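Local coordinates for CBS domain-containing protein (Pyrococcus horikoshii, PDB 2YZI), which is of unknown function but carries a tandem pair of CBS domains, modules that in relatives often bind adenosine-containing ligands, at residues D4-K10 / N86-G92. Numbering follows the deposited sequence.
Sequences DMKAPIK and NVNTPLG
The N-terminal segment D4-K10 runs antiparallel to N86-G92, with M5 facing G92, P8 facing P90 and K10 facing V87 (CA-CA 4.5, 4.1 and 4.7 Å). Type I turns at D4-A7 and N86-T89 flank a single beta bridge, the non-hydrogen-bonded pair P8-P90. Both prolines are extended (psi near 142°) and fit without an N-H, since hydrogen bonds L91 N to A7 O (2.8 Å) and I9 N to T89 O (2.7 Å) carry the pairing. G92 N to M5 O and K10 N to V87 O (both 3.0 Å) extend it. P90 N-caps helix 91-101, whose first-turn N-H groups lack acceptors within the helix; A7 O and M5 O supply them. The short carboxylate of D4 and amide oxygen of N86 reach the backbone N two residues on, closing Asx turns (D4 OD1-K6 N, N86 OD1-N88 N, both 2.9 Å). I9 (t, p) brings CD1 to 3.6 Å from L91 CD1, and both reach F118; selenomethionine M5 lays SE 4.1 Å from L91 CD2 and touches S127 of the second subunit. The N-terminal segment thus pairs with the strand-to-helix connection of the beta-alpha-beta crossover characteristic of a CBS domain, here the second.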
loop_
_atom_site.group_PDB
_atom_site.type_symbol
_atom_site.label_atom_id
_atom_site.label_comp_id
_atom_site.label_asym_id
_atom_site.label_seq_id
_atom_site.Cartn_x
_atom_site.Cartn_y
_atom_site.Cartn_z
ATOM N N ASP B 4 19.088 -1.319 9.348
ATOM C CA ASP B 4 19.682 -2.456 10.029
ATOM C C ASP B 4 18.597 -3.367 10.598
ATOM O O ASP B 4 17.877 -2.985 11.511
ATOM C CB ASP B 4 20.595 -1.931 11.146
ATOM C CG ASP B 4 21.135 -3.030 12.035
ATOM O OD1 ASP B 4 21.158 -4.194 11.594
ATOM O OD2 ASP B 4 21.548 -2.716 13.173
HETATM N N MSE B 5 18.498 -4.573 10.048
HETATM C CA MSE B 5 17.512 -5.564 10.470
HETATM C C MSE B 5 17.606 -5.897 11.956
HETATM O O MSE B 5 16.669 -6.447 12.536
HETATM C CB MSE B 5 17.691 -6.847 9.664
HETATM C CG MSE B 5 17.593 -6.652 8.169
HETATM SE SE MSE B 5 15.770 -6.331 7.609
HETATM C CE MSE B 5 15.321 -8.179 7.187
ATOM N N LYS B 6 18.737 -5.563 12.567
ATOM C CA LYS B 6 18.953 -5.839 13.980
ATOM C C LYS B 6 18.401 -4.744 14.883
ATOM O O LYS B 6 18.030 -5.011 16.024
ATOM C CB LYS B 6 20.448 -6.016 14.262
ATOM C CG LYS B 6 21.091 -7.175 13.513
ATOM C CD LYS B 6 22.612 -7.142 13.640
ATOM C CE LYS B 6 23.289 -8.188 12.758
ATOM N NZ LYS B 6 22.921 -9.592 13.120
ATOM N N ALA B 7 18.345 -3.520 14.369
ATOM C CA ALA B 7 17.862 -2.370 15.137
ATOM C C ALA B 7 16.378 -2.422 15.499
ATOM O O ALA B 7 15.567 -2.958 14.755
ATOM C CB ALA B 7 18.160 -1.090 14.372
ATOM N N PRO B 8 16.007 -1.839 16.648
ATOM C CA PRO B 8 14.617 -1.812 17.123
ATOM C C PRO B 8 13.722 -1.054 16.159
ATOM O O PRO B 8 14.133 -0.027 15.605
ATOM C CB PRO B 8 14.731 -1.105 18.464
ATOM C CG PRO B 8 15.827 -0.132 18.207
ATOM C CD PRO B 8 16.855 -0.990 17.500
ATOM N N ILE B 9 12.497 -1.545 15.976
ATOM C CA ILE B 9 11.557 -0.920 15.053
ATOM C C ILE B 9 11.277 0.532 15.407
ATOM O O ILE B 9 10.859 1.315 14.561
ATOM C CB ILE B 9 10.198 -1.683 14.997
ATOM C CG1 ILE B 9 9.455 -1.313 13.710
ATOM C CG2 ILE B 9 9.315 -1.319 16.195
ATOM C CD1 ILE B 9 10.165 -1.751 12.454
ATOM N N LYS B 10 11.520 0.903 16.653
ATOM C CA LYS B 10 11.249 2.268 17.052
ATOM C C LYS B 10 12.025 3.320 16.281
ATOM O O LYS B 10 11.653 4.490 16.301
ATOM C CB LYS B 10 11.473 2.449 18.561
ATOM C CG LYS B 10 12.852 2.098 19.087
ATOM C CD LYS B 10 12.843 2.225 20.613
ATOM C CE LYS B 10 14.199 1.978 21.227
ATOM N NZ LYS B 10 14.123 2.094 22.715
ATOM N N ASN B 86 6.316 -4.611 19.235
ATOM C CA ASN B 86 6.830 -3.780 20.303
ATOM C C ASN B 86 7.925 -2.827 19.792
ATOM O O ASN B 86 8.647 -3.147 18.844
ATOM C CB ASN B 86 7.358 -4.688 21.402
ATOM C CG ASN B 86 7.832 -3.929 22.596
ATOM O OD1 ASN B 86 9.001 -3.534 22.676
ATOM N ND2 ASN B 86 6.925 -3.700 23.540
ATOM N N VAL B 87 8.048 -1.658 20.417
ATOM C CA VAL B 87 9.054 -0.671 20.003
ATOM C C VAL B 87 10.457 -1.257 19.906
ATOM O O VAL B 87 11.249 -0.840 19.064
ATOM C CB VAL B 87 9.113 0.555 20.966
ATOM C CG1 VAL B 87 7.823 1.338 20.894
ATOM C CG2 VAL B 87 9.355 0.096 22.394
ATOM N N ASN B 88 10.756 -2.231 20.762
ATOM C CA ASN B 88 12.076 -2.855 20.777
ATOM C C ASN B 88 12.262 -4.049 19.849
ATOM O O ASN B 88 13.371 -4.552 19.716
ATOM C CB ASN B 88 12.446 -3.254 22.205
ATOM C CG ASN B 88 12.725 -2.057 23.081
ATOM O OD1 ASN B 88 12.450 -2.076 24.278
ATOM N ND2 ASN B 88 13.285 -1.010 22.494
ATOM N N THR B 89 11.183 -4.503 19.217
ATOM C CA THR B 89 11.250 -5.620 18.279
ATOM C C THR B 89 12.123 -5.170 17.112
ATOM O O THR B 89 11.860 -4.136 16.512
ATOM C CB THR B 89 9.849 -5.969 17.701
ATOM O OG1 THR B 89 8.937 -6.272 18.764
ATOM C CG2 THR B 89 9.943 -7.160 16.754
ATOM N N PRO B 90 13.175 -5.936 16.779
ATOM C CA PRO B 90 14.062 -5.577 15.668
ATOM C C PRO B 90 13.364 -5.608 14.308
ATOM O O PRO B 90 12.514 -6.466 14.040
ATOM C CB PRO B 90 15.177 -6.615 15.766
ATOM C CG PRO B 90 14.467 -7.806 16.321
ATOM C CD PRO B 90 13.626 -7.182 17.416
ATOM N N LEU B 91 13.735 -4.656 13.460
ATOM C CA LEU B 91 13.176 -4.520 12.125
ATOM C C LEU B 91 12.894 -5.843 11.412
ATOM O O LEU B 91 11.772 -6.074 10.955
ATOM C CB LEU B 91 14.113 -3.674 11.262
ATOM C CG LEU B 91 13.695 -3.479 9.806
ATOM C CD1 LEU B 91 12.338 -2.815 9.763
ATOM C CD2 LEU B 91 14.727 -2.642 9.061
ATOM N N GLY B 92 13.913 -6.695 11.312
ATOM C CA GLY B 92 13.766 -7.978 10.643
ATOM C C GLY B 92 12.565 -8.788 11.088
ATOM O O GLY B 92 11.793 -9.262 10.255
#